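Local coordinates for protein NAD-dependent formate dehydrogenase gamma subunit (Cupriavidus necator, PDB 6VW7) that carries a [2Fe-2S] cluster on a thioredoxin-like domain and probably passes electrons within an NAD-dependent formate dehydrogenase, at residues His82-Cys87 against Val138-Gln143. Residues are numbered along the deposited sequence; the frame is centred on the assembly and turned at random.
Sequences HVVQVC and VMVGEQ. With FES (Fe2/s2 (inorganic) cluster), chain E.
Val84 and Val138 both hold CG1 anti to the backbone N (chi1 179° and 171°), and these two methyls meet at 3.7 Å, while Val84 CG2 packs alongside Val140 CG2 at 4.0 Å. The pairing belongs to the sheet of the thioredoxin-like ferredoxin domain: 82-87 and 138-140 run antiparallel, their short axes approaching to 4.7 Å. Val86 lies on the same face, which helices 97-108 and 150-160 cover through Leu100, Phe153 and Leu156. Two backbone bonds fix the register at the hydrogen-bonded pair Gln85-Met139: Gln85 N to Met139 O is 2.8 Å and nearly straight (171° at the hydrogen), and Met139 N reaches Gln85 O at 2.9 Å. Beyond Val140 the chain reverses through a type II' turn, where Gly141 N gives Val83 O a weak bond of 3.4 Å. A water bridges this end, donating to Val83 O and Gly141 O and accepting from Gln85 NE2 at 2.8 Å. On the face opposite the valines, Gln85 and Met139 lie side by side; Met139 packs on Leu129 of the cluster pocket and Pro229 of the beta subunit. Ending 82-87, Cys87 SG, anti to the backbone N, binds the cluster iron FE1 at 2.4 Å.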
loop_
_atom_site.group_PDB
_atom_site.type_symbol
_atom_site.label_atom_id
_atom_site.label_comp_id
_atom_site.label_asym_id
_atom_site.label_seq_id
_atom_site.Cartn_x
_atom_site.Cartn_y
_atom_site.Cartn_z
ATOM N N HIS A 82 -4.562 -24.700 0.783
ATOM C CA HIS A 82 -3.918 -23.441 1.146
ATOM C C HIS A 82 -3.339 -22.772 -0.096
ATOM O O HIS A 82 -2.655 -23.423 -0.893
ATOM C CB HIS A 82 -2.808 -23.675 2.168
ATOM C CG HIS A 82 -3.273 -24.365 3.408
ATOM N ND1 HIS A 82 -3.989 -23.719 4.391
ATOM C CD2 HIS A 82 -3.126 -25.644 3.825
ATOM C CE1 HIS A 82 -4.272 -24.573 5.358
ATOM N NE2 HIS A 82 -3.760 -25.749 5.038
ATOM N N VAL A 83 -3.613 -21.480 -0.255
ATOM C CA VAL A 83 -2.999 -20.665 -1.296
ATOM C C VAL A 83 -1.826 -19.936 -0.657
ATOM O O VAL A 83 -2.012 -19.071 0.210
ATOM C CB VAL A 83 -3.988 -19.671 -1.922
ATOM C CG1 VAL A 83 -3.269 -18.815 -2.954
ATOM C CG2 VAL A 83 -5.149 -20.397 -2.560
ATOM N N VAL A 84 -0.622 -20.292 -1.076
ATOM C CA VAL A 84 0.604 -19.667 -0.597
ATOM C C VAL A 84 1.043 -18.669 -1.662
ATOM O O VAL A 84 1.376 -19.072 -2.779
ATOM C CB VAL A 84 1.699 -20.711 -0.339
ATOM C CG1 VAL A 84 2.979 -20.030 0.125
ATOM C CG2 VAL A 84 1.231 -21.727 0.678
ATOM N N GLN A 85 1.005 -17.370 -1.337
ATOM C CA GLN A 85 1.438 -16.299 -2.237
ATOM C C GLN A 85 2.852 -15.874 -1.873
ATOM O O GLN A 85 3.108 -15.499 -0.723
ATOM C CB GLN A 85 0.507 -15.086 -2.167
ATOM C CG GLN A 85 -0.946 -15.397 -2.481
ATOM C CD GLN A 85 -1.842 -14.195 -2.260
ATOM O OE1 GLN A 85 -1.787 -13.238 -3.014
ATOM N NE2 GLN A 85 -2.676 -14.248 -1.233
ATOM N N VAL A 86 3.755 -15.920 -2.850
ATOM C CA VAL A 86 5.145 -15.499 -2.691
ATOM C C VAL A 86 5.332 -14.185 -3.448
ATOM O O VAL A 86 5.089 -14.113 -4.660
ATOM C CB VAL A 86 6.115 -16.575 -3.208
ATOM C CG1 VAL A 86 7.577 -16.117 -3.065
ATOM C CG2 VAL A 86 5.855 -17.909 -2.497
ATOM N N CYS A 87 5.773 -13.148 -2.741
ATOM C CA CYS A 87 5.966 -11.860 -3.391
ATOM C C CYS A 87 7.142 -11.911 -4.355
ATOM O O CYS A 87 8.210 -12.432 -4.022
ATOM C CB CYS A 87 6.184 -10.748 -2.370
ATOM S SG CYS A 87 6.375 -9.159 -3.231
ATOM N N VAL A 138 5.592 -13.541 2.310
ATOM C CA VAL A 138 4.695 -14.618 1.905
ATOM C C VAL A 138 3.379 -14.435 2.647
ATOM O O VAL A 138 3.369 -14.057 3.821
ATOM C CB VAL A 138 5.305 -16.009 2.194
ATOM C CG1 VAL A 138 4.272 -17.119 1.983
ATOM C CG2 VAL A 138 6.520 -16.255 1.299
ATOM N N MET A 139 2.270 -14.684 1.957
ATOM C CA MET A 139 0.952 -14.711 2.576
ATOM C C MET A 139 0.312 -16.076 2.355
ATOM O O MET A 139 0.306 -16.586 1.230
ATOM C CB MET A 139 0.041 -13.616 2.004
ATOM C CG MET A 139 -1.324 -13.497 2.743
ATOM S SD MET A 139 -2.203 -12.002 2.215
ATOM C CE MET A 139 -2.107 -11.000 3.678
ATOM N N VAL A 140 -0.230 -16.659 3.421
ATOM C CA VAL A 140 -0.976 -17.912 3.342
ATOM C C VAL A 140 -2.378 -17.627 3.857
ATOM O O VAL A 140 -2.568 -17.347 5.049
ATOM C CB VAL A 140 -0.315 -19.046 4.131
ATOM C CG1 VAL A 140 -1.066 -20.344 3.874
ATOM C CG2 VAL A 140 1.151 -19.179 3.738
ATOM N N GLY A 141 -3.353 -17.690 2.959
ATOM C CA GLY A 141 -4.686 -17.237 3.268
ATOM C C GLY A 141 -4.619 -15.745 3.494
ATOM O O GLY A 141 -4.434 -14.972 2.551
ATOM N N GLU A 142 -4.741 -15.329 4.750
ATOM C CA GLU A 142 -4.514 -13.941 5.125
ATOM C C GLU A 142 -3.434 -13.812 6.191
ATOM O O GLU A 142 -3.304 -12.747 6.806
ATOM C CB GLU A 142 -5.839 -13.295 5.562
ATOM C CG GLU A 142 -6.862 -13.294 4.405
ATOM C CD GLU A 142 -8.226 -12.680 4.734
ATOM O OE1 GLU A 142 -8.531 -12.432 5.924
ATOM O OE2 GLU A 142 -8.982 -12.410 3.769
ATOM N N GLN A 143 -2.650 -14.864 6.423
ATOM C CA GLN A 143 -1.566 -14.825 7.399
ATOM C C GLN A 143 -0.251 -14.447 6.713
ATOM O O GLN A 143 0.204 -15.149 5.802
ATOM C CB GLN A 143 -1.429 -16.166 8.111
ATOM C CG GLN A 143 -2.696 -16.631 8.904
ATOM C CD GLN A 143 -3.692 -15.499 9.230
ATOM O OE1 GLN A 143 -3.422 -14.624 10.060
ATOM N NE2 GLN A 143 -4.851 -15.526 8.572
HETATM FE FE1 FES E . 7.339 -7.705 -1.596
HETATM FE FE2 FES E . 6.427 -5.198 -1.198
HETATM S S1 FES E . 6.042 -6.999 0.068
HETATM S S2 FES E . 7.906 -5.928 -2.729
HETATM O O HOH W 1 -3.284 -16.630 0.116
#